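Local coordinates for alginate lyase (PDB 3NNB), which probably cleaves alginate by beta-elimination, as other polysaccharide lyases of the alginate lyase family with an alpha/alpha toroid fold do, at residues Asp167-Thr172 with Gly223-Val228; Asp176-Met181 with Ala234-Asn239; Lys219-Leu224 with Thr278-Gly283; Gln229-Ala234 with Leu286-Ile291. One frame throughout, in Å; residues are numbered along the deposited sequence.

Contact 1: Asp167-Thr172 with Gly223-Val228; sequences DIYSFT and GLAYDV
Tyr169 reaches across to Ala225 and Val228 on the helix 221-236, and its ring carries most of this contact. CG lies anti to the backbone N (chi1 -172°), which carries the ring away from its own turn and over to the helix. From CB outward, the first atom to touch is CD1, at 3.9 Å from Ala225 CB. The next atom along that side, CE1, is 3.8 Å from the same methyl. CE1 also lies 4.1 Å from Val228 CB. The carbonyl O of Ala225 sits at the ring edge, in the ring plane. CZ comes 4.1 Å from Val228 CG1. At the tip, OH is 3.4 Å from that same CG1. The two side chains cross obliquely, with the CG1 methyl of Val228 set beside the hydroxyl.

The turn from Ile168 to Phe171 is a type I beta turn leading into the helix 171-180. That helix and 221-236 belong to the helical toroid expected of this lyase family. Thr172 ties the turn down: its OG1 donates to Tyr169 O at 2.8 Å, and its backbone N gives a second bond to the same oxygen. Its methyl CG2 only grazes Val228 O, at 4.4 Å.

The hydroxyl of Tyr169 is hydrogen-bonded to Asp287 OD2 on the helix 274-293, so this ring links three parts of the fold. A leucine here would probably leave Asp287 without this hydroxyl partner and open a gap beside Val228. The ring of His284 also meets the Tyr169 ring, with the planes about 35° apart.

Contact 2: Asp176-Met181 with Ala234-Asn239; sequences DAMTLM and ALYTGN
Met178 and Tyr236 meet because their first torsions send them toward each other. In Tyr236, CG stands anti to the backbone N (chi1 -175°), and the ring extends from the last turn of its helix toward the helix 171-180. In Met178, a selenomethionine, CG is anti to the carbonyl carbon, and the chain bends at chi3 (-64°). The bend turns the terminal methyl CE toward the phenol.

The touching is done by that methyl. Met178 CE lies 3.5 Å from Tyr236 OH and 3.7 Å from Tyr236 CZ. It is also 3.9 Å from Tyr236 CE2. The methyl therefore sits against the hydroxyl end of the ring, which it approaches obliquely. The two side chains cross at about a right angle. Thr179 adds a looser touch, with OG1 4.4 Å from Tyr236 CE1. That OG1 is hydrogen-bonded to Ile175 O in its own helix.

Neighbouring parts close in on the pair. Met195 and Lys196 of helix 189-208 touch Tyr236, while Phe187, one of the sodium-site residues, touches Met178. The methionine side chain itself is about 11 Å from the sodium ion.

Just past Tyr236 the helix stops. Asn239 N bonds to Ala234 O at 2.8 Å, and Gly238 N bonds to Leu235 O. With these two bonds and a positive phi at Gly238, helix 221-236 ends in a Schellman motif.

Contact 3: Lys219-Leu224 with Thr278-Gly283; sequences KNNHGL and TIFNLG
Asn221 packs against both Asn281 and Phe280, and most of what meets here is van der Waals contact. The side-chain oxygen of Asn281 is central to it. Asn281 OD1 lies 3.3 Å from Asn221 CA and 3.4 Å from Asn221 CB. Leu224 comes at the same oxygen from the next turn, with CD1 3.6 Å from Asn281 OD1. The Leu224 and Asn281 side chains run at a slant to each other.

The amide of Asn221 meets an aromatic edge. Its OD1 is 3.4 Å from Phe280 CE2, near the ring plane. The amide and ring planes are 82° apart, so the two flat groups stand almost perpendicular. CG of Asn221 lies between its backbone N and carbonyl carbon (chi1 73°), which points the amide along the Phe280 edge.

Between the two segments, hydrogen bonding runs through one water. It donates to Asn221 O at 2.8 Å and to Asn281 OD1 at 2.7 Å. The ND2 of Asn281 is held by Gln265 and Gln258. A leucine in place of Asn281 would probably leave this water without its second acceptor and both glutamines without their amide partner.

The start of the helix 221-236 is capped within its own segment. Asn220 OD1 accepts from His222 N at 3.1 Å, with the donor above the carbonyl plane. A bound citrate, probably from the crystallisation liquor, is hydrogen-bonded to the side chains of Asn220 and His222. The contact thus joins the N-terminal turn of helix 221-236 to the N-terminal half of helix 274-293, with the short helix 266-269 alongside, touching Asn220 and Asn281.

Contact 4: Gln229-Ala234 with Leu286-Ile291; sequences QLTAYA and LDMCSI
Thr231 and Ile291 have the most surface buried here, and their methyls meet directly. Thr231 CG2 is 3.7 Å from Ile291 CG2. Both of these branches lie anti to the backbone N of their own residue, which turns each toward the facing helix. The longer arm of Ile291 reaches another residue: CD1 lies 4.1 Å from Ala232 CB. Ile291 therefore spans two consecutive residues of helix 221-236, one with each of its branches.

Met288, a selenomethionine, comes third. Its chain bends at chi2 (52°) and again at chi3, which brings the methyl round to Thr231. CE is 3.4 Å from Thr231 OG1 and 4.2 Å from Thr231 CB. The two side chains cross at about a right angle. The Thr231 hydroxyl is hydrogen-bonded to Asp227 O one turn earlier in its own helix, which satisfies it although it is buried. Across the contact it meets only the methyl and the selenium.

Helix 240-258 covers one side of the pair, where Thr246 and Ile247 touch Thr231 and Phe250 touches Met288. Ala232 is also touched by Thr172 of helix 171-180.

The axes of the two short segments run in the same general direction, 31° apart, and approach to 10.5 Å. Such packing of two helices is consistent with a layer of helices in an alpha/alpha toroid.

Overall arrangement
All four contacts use helix 221-236, which pairs with helix 171-180 in contacts 1 and 2 and with helix 274-293 in contacts 3 and 4. Along that helix the order is contact 3, contact 1, contact 4, contact 2. The centres of contacts 3 and 2 are 23 Å apart, while those of contacts 1 and 4 are only 8 Å apart. Contacts 1 and 4 touch directly, with Phe171 CB packed 3.3 Å from Tyr233 OH. Contact 2 touches contact 4 through Leu235 CD1 and Ile291 CG2, 3.4 Å apart. Helix 221-236 thus packs against both partners within the alginate lyase family region, consistent with helices of one layer of a toroid.

Contact 1: Asp167-Thr172 with Gly223-Val228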
loop_
_atom_site.group_PDB
_atom_site.type_symbol
_atom_site.label_atom_id
_atom_site.label_comp_id
_atom_site.label_asym_id
_atom_site.label_seq_id
_atom_site.Cartn_x
_atom_site.Cartn_y
_atom_site.Cartn_z
ATOM N N ASP A 167 -7.195 3.475 2.458
ATOM C CA ASP A 167 -7.403 2.269 3.277
ATOM C C ASP A 167 -7.069 0.985 2.520
ATOM O O ASP A 167 -6.667 -0.008 3.130
ATOM C CB ASP A 167 -8.849 2.153 3.765
ATOM C CG ASP A 167 -9.243 3.210 4.807
ATOM O OD1 ASP A 167 -8.492 4.183 5.007
ATOM O OD2 ASP A 167 -10.347 3.076 5.388
ATOM N N ILE A 168 -7.291 0.974 1.194
ATOM C CA ILE A 168 -7.122 -0.237 0.403
ATOM C C ILE A 168 -5.845 -0.261 -0.387
ATOM O O ILE A 168 -5.676 -1.074 -1.274
ATOM C CB ILE A 168 -8.334 -0.491 -0.545
ATOM C CG1 ILE A 168 -8.616 0.672 -1.507
ATOM C CG2 ILE A 168 -9.559 -0.874 0.291
ATOM C CD1 ILE A 168 -9.405 0.221 -2.799
ATOM N N TYR A 169 -4.916 0.663 -0.090
ATOM C CA TYR A 169 -3.680 0.748 -0.873
ATOM C C TYR A 169 -2.931 -0.617 -0.925
ATOM O O TYR A 169 -2.335 -0.947 -1.954
ATOM C CB TYR A 169 -2.749 1.820 -0.341
ATOM C CG TYR A 169 -1.560 2.056 -1.264
ATOM C CD1 TYR A 169 -1.664 2.958 -2.311
ATOM C CD2 TYR A 169 -0.371 1.339 -1.123
ATOM C CE1 TYR A 169 -0.616 3.156 -3.187
ATOM C CE2 TYR A 169 0.687 1.536 -1.992
ATOM C CZ TYR A 169 0.547 2.453 -3.028
ATOM O OH TYR A 169 1.616 2.628 -3.915
ATOM N N SER A 170 -2.962 -1.383 0.165
ATOM C CA SER A 170 -2.325 -2.704 0.197
ATOM C C SER A 170 -2.880 -3.715 -0.829
ATOM O O SER A 170 -2.219 -4.729 -1.103
ATOM C CB SER A 170 -2.349 -3.325 1.599
ATOM O OG SER A 170 -3.652 -3.675 1.975
ATOM N N PHE A 171 -4.038 -3.430 -1.442
ATOM C CA PHE A 171 -4.534 -4.291 -2.497
ATOM C C PHE A 171 -3.578 -4.305 -3.694
ATOM O O PHE A 171 -3.551 -5.266 -4.474
ATOM C CB PHE A 171 -5.934 -3.872 -2.939
ATOM C CG PHE A 171 -7.035 -4.212 -1.981
ATOM C CD1 PHE A 171 -6.826 -4.794 -0.728
ATOM C CD2 PHE A 171 -8.335 -3.895 -2.342
ATOM C CE1 PHE A 171 -7.918 -5.098 0.113
ATOM C CE2 PHE A 171 -9.389 -4.194 -1.508
ATOM C CZ PHE A 171 -9.176 -4.799 -0.280
ATOM N N THR A 172 -2.771 -3.260 -3.838
ATOM C CA THR A 172 -1.772 -3.217 -4.919
ATOM C C THR A 172 -0.811 -4.395 -4.814
ATOM O O THR A 172 -0.535 -5.088 -5.812
ATOM C CB THR A 172 -1.022 -1.880 -4.968
ATOM O OG1 THR A 172 -0.328 -1.652 -3.734
ATOM C CG2 THR A 172 -1.999 -0.721 -5.369
ATOM N N GLY A 223 -3.495 11.848 -3.535
ATOM C CA GLY A 223 -3.720 11.883 -4.951
ATOM C C GLY A 223 -2.683 11.077 -5.729
ATOM O O GLY A 223 -3.010 10.421 -6.723
ATOM N N LEU A 224 -1.427 11.105 -5.289
ATOM C CA LEU A 224 -0.391 10.283 -5.900
ATOM C C LEU A 224 -0.709 8.793 -5.756
ATOM O O LEU A 224 -0.651 8.014 -6.730
ATOM C CB LEU A 224 0.967 10.669 -5.307
ATOM C CG LEU A 224 2.224 10.094 -5.977
ATOM C CD1 LEU A 224 3.420 11.038 -5.815
ATOM C CD2 LEU A 224 2.563 8.700 -5.432
ATOM N N ALA A 225 -1.144 8.412 -4.549
ATOM C CA ALA A 225 -1.534 7.044 -4.280
ATOM C C ALA A 225 -2.767 6.615 -5.085
ATOM O O ALA A 225 -2.860 5.455 -5.507
ATOM C CB ALA A 225 -1.725 6.805 -2.745
ATOM N N TYR A 226 -3.696 7.522 -5.321
ATOM C CA TYR A 226 -4.891 7.196 -6.138
ATOM C C TYR A 226 -4.454 6.694 -7.487
ATOM O O TYR A 226 -4.951 5.693 -7.968
ATOM C CB TYR A 226 -5.787 8.411 -6.272
ATOM C CG TYR A 226 -6.963 8.192 -7.211
ATOM C CD1 TYR A 226 -6.811 8.365 -8.573
ATOM C CD2 TYR A 226 -8.212 7.780 -6.724
ATOM C CE1 TYR A 226 -7.869 8.188 -9.456
ATOM C CE2 TYR A 226 -9.303 7.592 -7.604
ATOM C CZ TYR A 226 -9.126 7.800 -8.958
ATOM O OH TYR A 226 -10.147 7.641 -9.915
ATOM N N ASP A 227 -3.513 7.405 -8.094
ATOM C CA ASP A 227 -3.060 7.021 -9.443
ATOM C C ASP A 227 -2.405 5.640 -9.440
ATOM O O ASP A 227 -2.599 4.847 -10.350
ATOM C CB ASP A 227 -2.087 8.037 -10.018
ATOM C CG ASP A 227 -2.761 9.293 -10.519
ATOM O OD1 ASP A 227 -3.992 9.448 -10.399
ATOM O OD2 ASP A 227 -2.032 10.166 -11.051
ATOM N N VAL A 228 -1.558 5.369 -8.438
ATOM C CA VAL A 228 -0.937 4.040 -8.337
ATOM C C VAL A 228 -1.980 2.925 -8.250
ATOM O O VAL A 228 -1.885 1.908 -8.942
ATOM C CB VAL A 228 0.077 3.925 -7.148
ATOM C CG1 VAL A 228 0.778 2.579 -7.168
ATOM C CG2 VAL A 228 1.109 5.051 -7.225
#

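Contact 2: Asp176-Met181 with Ala234-Asn239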
loop_
_atom_site.group_PDB
_atom_site.type_symbol
_atom_site.label_atom_id
_atom_site.label_comp_id
_atom_site.label_asym_id
_atom_site.label_seq_id
_atom_site.Cartn_x
_atom_site.Cartn_y
_atom_site.Cartn_z
ATOM N N ASP A 176 -0.508 -8.859 -6.526
ATOM C CA ASP A 176 0.697 -9.623 -6.895
ATOM C C ASP A 176 0.729 -10.981 -6.198
ATOM O O ASP A 176 1.097 -12.009 -6.829
ATOM C CB ASP A 176 1.982 -8.860 -6.630
ATOM C CG ASP A 176 2.260 -7.783 -7.655
ATOM O OD1 ASP A 176 1.526 -7.671 -8.669
ATOM O OD2 ASP A 176 3.210 -7.035 -7.414
ATOM N N ALA A 177 0.327 -11.020 -4.939
ATOM C CA ALA A 177 0.282 -12.302 -4.194
ATOM C C ALA A 177 -0.753 -13.236 -4.826
ATOM O O ALA A 177 -0.512 -14.444 -4.913
ATOM C CB ALA A 177 -0.016 -12.046 -2.718
HETATM N N MSE A 178 -1.894 -12.705 -5.281
HETATM C CA MSE A 178 -2.898 -13.522 -6.003
HETATM C C MSE A 178 -2.327 -14.083 -7.315
HETATM O O MSE A 178 -2.451 -15.284 -7.621
HETATM C CB MSE A 178 -4.201 -12.775 -6.251
HETATM C CG MSE A 178 -4.888 -12.369 -4.955
HETATM SE SE MSE A 178 -6.719 -11.804 -5.183
HETATM C CE MSE A 178 -6.377 -10.254 -6.246
ATOM N N THR A 179 -1.632 -13.227 -8.051
ATOM C CA THR A 179 -0.966 -13.653 -9.281
ATOM C C THR A 179 -0.030 -14.822 -9.033
ATOM O O THR A 179 -0.028 -15.804 -9.798
ATOM C CB THR A 179 -0.261 -12.470 -9.999
ATOM O OG1 THR A 179 -1.222 -11.475 -10.356
ATOM C CG2 THR A 179 0.497 -12.941 -11.253
ATOM N N LEU A 180 0.753 -14.711 -7.968
ATOM C CA LEU A 180 1.744 -15.728 -7.550
ATOM C C LEU A 180 1.110 -17.089 -7.194
ATOM O O LEU A 180 1.770 -18.131 -7.283
ATOM C CB LEU A 180 2.608 -15.193 -6.409
ATOM C CG LEU A 180 3.598 -14.083 -6.711
ATOM C CD1 LEU A 180 4.246 -13.625 -5.417
ATOM C CD2 LEU A 180 4.633 -14.502 -7.780
HETATM N N MSE A 181 -0.158 -17.062 -6.804
HETATM C CA MSE A 181 -0.969 -18.245 -6.470
HETATM C C MSE A 181 -1.845 -18.821 -7.557
HETATM O O MSE A 181 -2.540 -19.807 -7.301
HETATM C CB MSE A 181 -1.954 -17.861 -5.325
HETATM C CG MSE A 181 -1.391 -17.888 -4.055
HETATM SE SE MSE A 181 -2.957 -17.594 -2.889
HETATM C CE MSE A 181 -3.097 -15.624 -2.862
ATOM N N ALA A 234 -6.364 -1.361 -12.815
ATOM C CA ALA A 234 -6.601 -1.394 -14.264
ATOM C C ALA A 234 -5.845 -2.567 -14.890
ATOM O O ALA A 234 -6.410 -3.320 -15.692
ATOM C CB ALA A 234 -6.181 -0.029 -14.923
ATOM N N LEU A 235 -4.572 -2.755 -14.517
ATOM C CA LEU A 235 -3.765 -3.832 -15.109
ATOM C C LEU A 235 -4.335 -5.180 -14.701
ATOM O O LEU A 235 -4.443 -6.076 -15.548
ATOM C CB LEU A 235 -2.289 -3.757 -14.700
ATOM C CG LEU A 235 -1.538 -2.624 -15.385
ATOM C CD1 LEU A 235 -0.169 -2.393 -14.725
ATOM C CD2 LEU A 235 -1.341 -2.985 -16.882
ATOM N N TYR A 236 -4.732 -5.332 -13.435
ATOM C CA TYR A 236 -5.244 -6.627 -12.971
ATOM C C TYR A 236 -6.529 -7.047 -13.723
ATOM O O TYR A 236 -6.753 -8.229 -13.962
ATOM C CB TYR A 236 -5.518 -6.609 -11.466
ATOM C CG TYR A 236 -5.937 -7.938 -10.905
ATOM C CD1 TYR A 236 -5.102 -9.060 -11.017
ATOM C CD2 TYR A 236 -7.155 -8.092 -10.266
ATOM C CE1 TYR A 236 -5.488 -10.313 -10.506
ATOM C CE2 TYR A 236 -7.561 -9.349 -9.810
ATOM C CZ TYR A 236 -6.715 -10.436 -9.906
ATOM O OH TYR A 236 -7.062 -11.701 -9.389
ATOM N N THR A 237 -7.342 -6.076 -14.071
ATOM C CA THR A 237 -8.616 -6.297 -14.759
ATOM C C THR A 237 -8.504 -6.257 -16.298
ATOM O O THR A 237 -9.501 -6.308 -16.967
ATOM C CB THR A 237 -9.667 -5.286 -14.292
ATOM O OG1 THR A 237 -9.269 -3.939 -14.624
ATOM C CG2 THR A 237 -9.881 -5.381 -12.784
ATOM N N GLY A 238 -7.291 -6.183 -16.833
ATOM C CA GLY A 238 -7.065 -6.242 -18.286
ATOM C C GLY A 238 -7.159 -4.918 -19.030
ATOM O O GLY A 238 -7.194 -4.889 -20.261
ATOM N N ASN A 239 -7.205 -3.811 -18.314
ATOM C CA ASN A 239 -7.429 -2.504 -18.905
ATOM C C ASN A 239 -6.087 -1.797 -19.042
ATOM O O ASN A 239 -5.783 -0.842 -18.318
ATOM C CB ASN A 239 -8.412 -1.693 -18.077
ATOM C CG ASN A 239 -8.932 -0.472 -18.803
ATOM O OD1 ASN A 239 -8.395 -0.070 -19.837
ATOM N ND2 ASN A 239 -9.969 0.140 -18.255
#

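Contact 3: Lys219-Leu224 with Thr278-Gly283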
loop_
_atom_site.group_PDB
_atom_site.type_symbol
_atom_site.label_atom_id
_atom_site.label_comp_id
_atom_site.label_asym_id
_atom_site.label_seq_id
_atom_site.Cartn_x
_atom_site.Cartn_y
_atom_site.Cartn_z
ATOM N N LYS A 219 -4.036 16.931 -3.591
ATOM C CA LYS A 219 -2.774 17.519 -3.964
ATOM C C LYS A 219 -1.545 16.881 -3.324
ATOM O O LYS A 219 -0.411 17.205 -3.689
ATOM C CB LYS A 219 -2.797 19.000 -3.596
ATOM C CG LYS A 219 -3.883 19.768 -4.342
ATOM C CD LYS A 219 -3.729 21.270 -4.160
ATOM C CE LYS A 219 -4.879 22.011 -4.847
ATOM N NZ LYS A 219 -4.983 21.627 -6.290
ATOM N N ASN A 220 -1.766 15.997 -2.363
ATOM C CA ASN A 220 -0.682 15.395 -1.568
ATOM C C ASN A 220 -0.591 13.895 -1.824
ATOM O O ASN A 220 -1.025 13.388 -2.848
ATOM C CB ASN A 220 -0.848 15.730 -0.069
ATOM C CG ASN A 220 -1.995 15.004 0.571
ATOM O OD1 ASN A 220 -2.863 14.450 -0.139
ATOM N ND2 ASN A 220 -2.016 14.954 1.910
ATOM N N ASN A 221 -0.017 13.178 -0.882
ATOM C CA ASN A 221 0.155 11.734 -1.013
ATOM C C ASN A 221 -1.123 10.975 -1.413
ATOM O O ASN A 221 -1.043 9.924 -2.050
ATOM C CB ASN A 221 0.802 11.143 0.251
ATOM C CG ASN A 221 -0.139 11.094 1.442
ATOM O OD1 ASN A 221 -1.030 10.233 1.479
ATOM N ND2 ASN A 221 0.047 11.994 2.436
ATOM N N HIS A 222 -2.289 11.490 -1.022
ATOM C CA HIS A 222 -3.521 10.800 -1.363
ATOM C C HIS A 222 -3.728 10.745 -2.844
ATOM O O HIS A 222 -4.123 9.717 -3.365
ATOM C CB HIS A 222 -4.738 11.447 -0.702
ATOM C CG HIS A 222 -4.961 11.028 0.706
ATOM N ND1 HIS A 222 -5.633 9.875 1.039
ATOM C CD2 HIS A 222 -4.614 11.615 1.872
ATOM C CE1 HIS A 222 -5.725 9.790 2.354
ATOM N NE2 HIS A 222 -5.080 10.810 2.888
ATOM N N GLY A 223 -3.495 11.848 -3.535
ATOM C CA GLY A 223 -3.720 11.883 -4.951
ATOM C C GLY A 223 -2.683 11.077 -5.729
ATOM O O GLY A 223 -3.010 10.421 -6.723
ATOM N N LEU A 224 -1.427 11.105 -5.289
ATOM C CA LEU A 224 -0.391 10.283 -5.900
ATOM C C LEU A 224 -0.709 8.793 -5.756
ATOM O O LEU A 224 -0.651 8.014 -6.730
ATOM C CB LEU A 224 0.967 10.669 -5.307
ATOM C CG LEU A 224 2.224 10.094 -5.977
ATOM C CD1 LEU A 224 3.420 11.038 -5.815
ATOM C CD2 LEU A 224 2.563 8.700 -5.432
ATOM N N THR A 278 7.022 11.818 4.041
ATOM C CA THR A 278 8.017 11.942 2.961
ATOM C C THR A 278 8.328 10.524 2.439
ATOM O O THR A 278 8.369 10.273 1.227
ATOM C CB THR A 278 9.294 12.598 3.471
ATOM O OG1 THR A 278 9.057 13.998 3.724
ATOM C CG2 THR A 278 10.459 12.455 2.460
ATOM N N ILE A 279 8.544 9.602 3.353
ATOM C CA ILE A 279 8.852 8.203 2.986
ATOM C C ILE A 279 7.642 7.453 2.371
ATOM O O ILE A 279 7.789 6.726 1.423
ATOM C CB ILE A 279 9.418 7.441 4.232
ATOM C CG1 ILE A 279 10.783 8.013 4.601
ATOM C CG2 ILE A 279 9.460 5.914 3.985
ATOM C CD1 ILE A 279 11.318 7.527 5.957
ATOM N N PHE A 280 6.470 7.649 2.953
ATOM C CA PHE A 280 5.203 7.080 2.454
ATOM C C PHE A 280 5.026 7.447 0.989
ATOM O O PHE A 280 4.790 6.568 0.137
ATOM C CB PHE A 280 4.087 7.685 3.297
ATOM C CG PHE A 280 2.698 7.049 3.153
ATOM C CD1 PHE A 280 2.448 5.750 3.546
ATOM C CD2 PHE A 280 1.626 7.825 2.720
ATOM C CE1 PHE A 280 1.147 5.229 3.501
ATOM C CE2 PHE A 280 0.349 7.316 2.661
ATOM C CZ PHE A 280 0.104 6.028 3.054
ATOM N N ASN A 281 5.196 8.721 0.667
ATOM C CA ASN A 281 4.987 9.189 -0.707
ATOM C C ASN A 281 6.092 8.681 -1.625
ATOM O O ASN A 281 5.815 8.241 -2.707
ATOM C CB ASN A 281 4.874 10.723 -0.748
ATOM C CG ASN A 281 3.930 11.239 -1.796
ATOM O OD1 ASN A 281 3.014 10.550 -2.249
ATOM N ND2 ASN A 281 4.084 12.522 -2.136
ATOM N N LEU A 282 7.342 8.727 -1.163
ATOM C CA LEU A 282 8.453 8.183 -1.962
ATOM C C LEU A 282 8.260 6.692 -2.256
ATOM O O LEU A 282 8.537 6.225 -3.382
ATOM C CB LEU A 282 9.803 8.409 -1.264
ATOM C CG LEU A 282 10.582 9.635 -1.675
ATOM C CD1 LEU A 282 11.671 9.927 -0.626
ATOM C CD2 LEU A 282 11.143 9.438 -3.131
ATOM N N GLY A 283 7.807 5.927 -1.268
ATOM C CA GLY A 283 7.556 4.491 -1.495
ATOM C C GLY A 283 6.465 4.254 -2.557
ATOM O O GLY A 283 6.565 3.338 -3.370
HETATM O O HOH W 1 1.347 8.502 -1.947
#

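Contact 4: Gln229-Ala234 with Leu286-Ile291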
loop_
_atom_site.group_PDB
_atom_site.type_symbol
_atom_site.label_atom_id
_atom_site.label_comp_id
_atom_site.label_asym_id
_atom_site.label_seq_id
_atom_site.Cartn_x
_atom_site.Cartn_y
_atom_site.Cartn_z
ATOM N N GLN A 229 -2.980 3.137 -7.406
ATOM C CA GLN A 229 -4.001 2.120 -7.208
ATOM C C GLN A 229 -4.806 1.974 -8.497
ATOM O O GLN A 229 -5.036 0.868 -8.950
ATOM C CB GLN A 229 -4.953 2.551 -6.077
ATOM C CG GLN A 229 -4.332 2.636 -4.698
ATOM C CD GLN A 229 -5.403 2.648 -3.610
ATOM O OE1 GLN A 229 -6.069 1.627 -3.383
ATOM N NE2 GLN A 229 -5.549 3.790 -2.901
ATOM N N LEU A 230 -5.209 3.090 -9.114
ATOM C CA LEU A 230 -5.980 2.991 -10.370
ATOM C C LEU A 230 -5.191 2.181 -11.422
ATOM O O LEU A 230 -5.733 1.303 -12.119
ATOM C CB LEU A 230 -6.343 4.377 -10.899
ATOM C CG LEU A 230 -7.290 4.379 -12.114
ATOM C CD1 LEU A 230 -8.703 3.955 -11.685
ATOM C CD2 LEU A 230 -7.288 5.798 -12.754
ATOM N N THR A 231 -3.893 2.452 -11.496
ATOM C CA THR A 231 -3.014 1.804 -12.487
ATOM C C THR A 231 -2.938 0.304 -12.216
ATOM O O THR A 231 -3.130 -0.514 -13.116
ATOM C CB THR A 231 -1.656 2.444 -12.504
ATOM O OG1 THR A 231 -1.790 3.829 -12.841
ATOM C CG2 THR A 231 -0.738 1.775 -13.567
ATOM N N ALA A 232 -2.659 -0.061 -10.960
ATOM C CA ALA A 232 -2.545 -1.465 -10.607
ATOM C C ALA A 232 -3.871 -2.216 -10.841
ATOM O O ALA A 232 -3.859 -3.359 -11.336
ATOM C CB ALA A 232 -2.156 -1.598 -9.133
ATOM N N TYR A 233 -5.003 -1.612 -10.459
ATOM C CA TYR A 233 -6.304 -2.311 -10.572
ATOM C C TYR A 233 -6.704 -2.395 -12.045
ATOM O O TYR A 233 -7.254 -3.410 -12.478
ATOM C CB TYR A 233 -7.391 -1.666 -9.724
ATOM C CG TYR A 233 -6.973 -1.505 -8.276
ATOM C CD1 TYR A 233 -5.991 -2.276 -7.729
ATOM C CD2 TYR A 233 -7.543 -0.516 -7.463
ATOM C CE1 TYR A 233 -5.563 -2.074 -6.391
ATOM C CE2 TYR A 233 -7.177 -0.347 -6.172
ATOM C CZ TYR A 233 -6.157 -1.097 -5.626
ATOM O OH TYR A 233 -5.710 -0.853 -4.340
ATOM N N ALA A 234 -6.364 -1.361 -12.815
ATOM C CA ALA A 234 -6.601 -1.394 -14.264
ATOM C C ALA A 234 -5.845 -2.567 -14.890
ATOM O O ALA A 234 -6.410 -3.320 -15.692
ATOM C CB ALA A 234 -6.181 -0.029 -14.923
ATOM N N LEU A 286 7.914 4.915 -5.949
ATOM C CA LEU A 286 8.661 3.726 -6.358
ATOM C C LEU A 286 7.777 2.569 -6.758
ATOM O O LEU A 286 8.108 1.821 -7.676
ATOM C CB LEU A 286 9.706 3.345 -5.315
ATOM C CG LEU A 286 10.812 4.383 -5.078
ATOM C CD1 LEU A 286 11.671 4.113 -3.827
ATOM C CD2 LEU A 286 11.765 4.421 -6.287
ATOM N N ASP A 287 6.626 2.420 -6.099
ATOM C CA ASP A 287 5.636 1.450 -6.554
ATOM C C ASP A 287 5.180 1.781 -7.982
ATOM O O ASP A 287 5.105 0.892 -8.811
ATOM C CB ASP A 287 4.382 1.476 -5.645
ATOM C CG ASP A 287 4.604 0.807 -4.301
ATOM O OD1 ASP A 287 5.528 0.003 -4.099
ATOM O OD2 ASP A 287 3.814 1.152 -3.384
HETATM N N MSE A 288 4.914 3.052 -8.296
HETATM C CA MSE A 288 4.550 3.449 -9.638
HETATM C C MSE A 288 5.701 3.169 -10.594
HETATM O O MSE A 288 5.470 2.722 -11.724
HETATM C CB MSE A 288 4.172 4.927 -9.695
HETATM C CG MSE A 288 3.588 5.370 -11.031
HETATM SE SE MSE A 288 2.104 4.269 -11.644
HETATM C CE MSE A 288 0.888 5.677 -11.949
ATOM N N CYS A 289 6.935 3.460 -10.184
ATOM C CA CYS A 289 8.091 3.184 -11.064
ATOM C C CYS A 289 8.144 1.696 -11.396
ATOM O O CYS A 289 8.420 1.326 -12.543
ATOM C CB CYS A 289 9.399 3.575 -10.368
ATOM S SG CYS A 289 9.624 5.361 -10.168
ATOM N N SER A 290 7.885 0.844 -10.388
ATOM C CA SER A 290 7.910 -0.610 -10.579
ATOM C C SER A 290 6.823 -1.050 -11.558
ATOM O O SER A 290 7.107 -1.736 -12.552
ATOM C CB SER A 290 7.767 -1.337 -9.233
ATOM O OG SER A 290 8.856 -0.987 -8.387
ATOM N N ILE A 291 5.576 -0.611 -11.322
ATOM C CA ILE A 291 4.483 -0.932 -12.245
ATOM C C ILE A 291 4.790 -0.459 -13.658
ATOM O O ILE A 291 4.685 -1.234 -14.623
ATOM C CB ILE A 291 3.171 -0.304 -11.801
ATOM C CG1 ILE A 291 2.775 -0.889 -10.452
ATOM C CG2 ILE A 291 2.046 -0.569 -12.831
ATOM C CD1 ILE A 291 1.628 -0.081 -9.772
#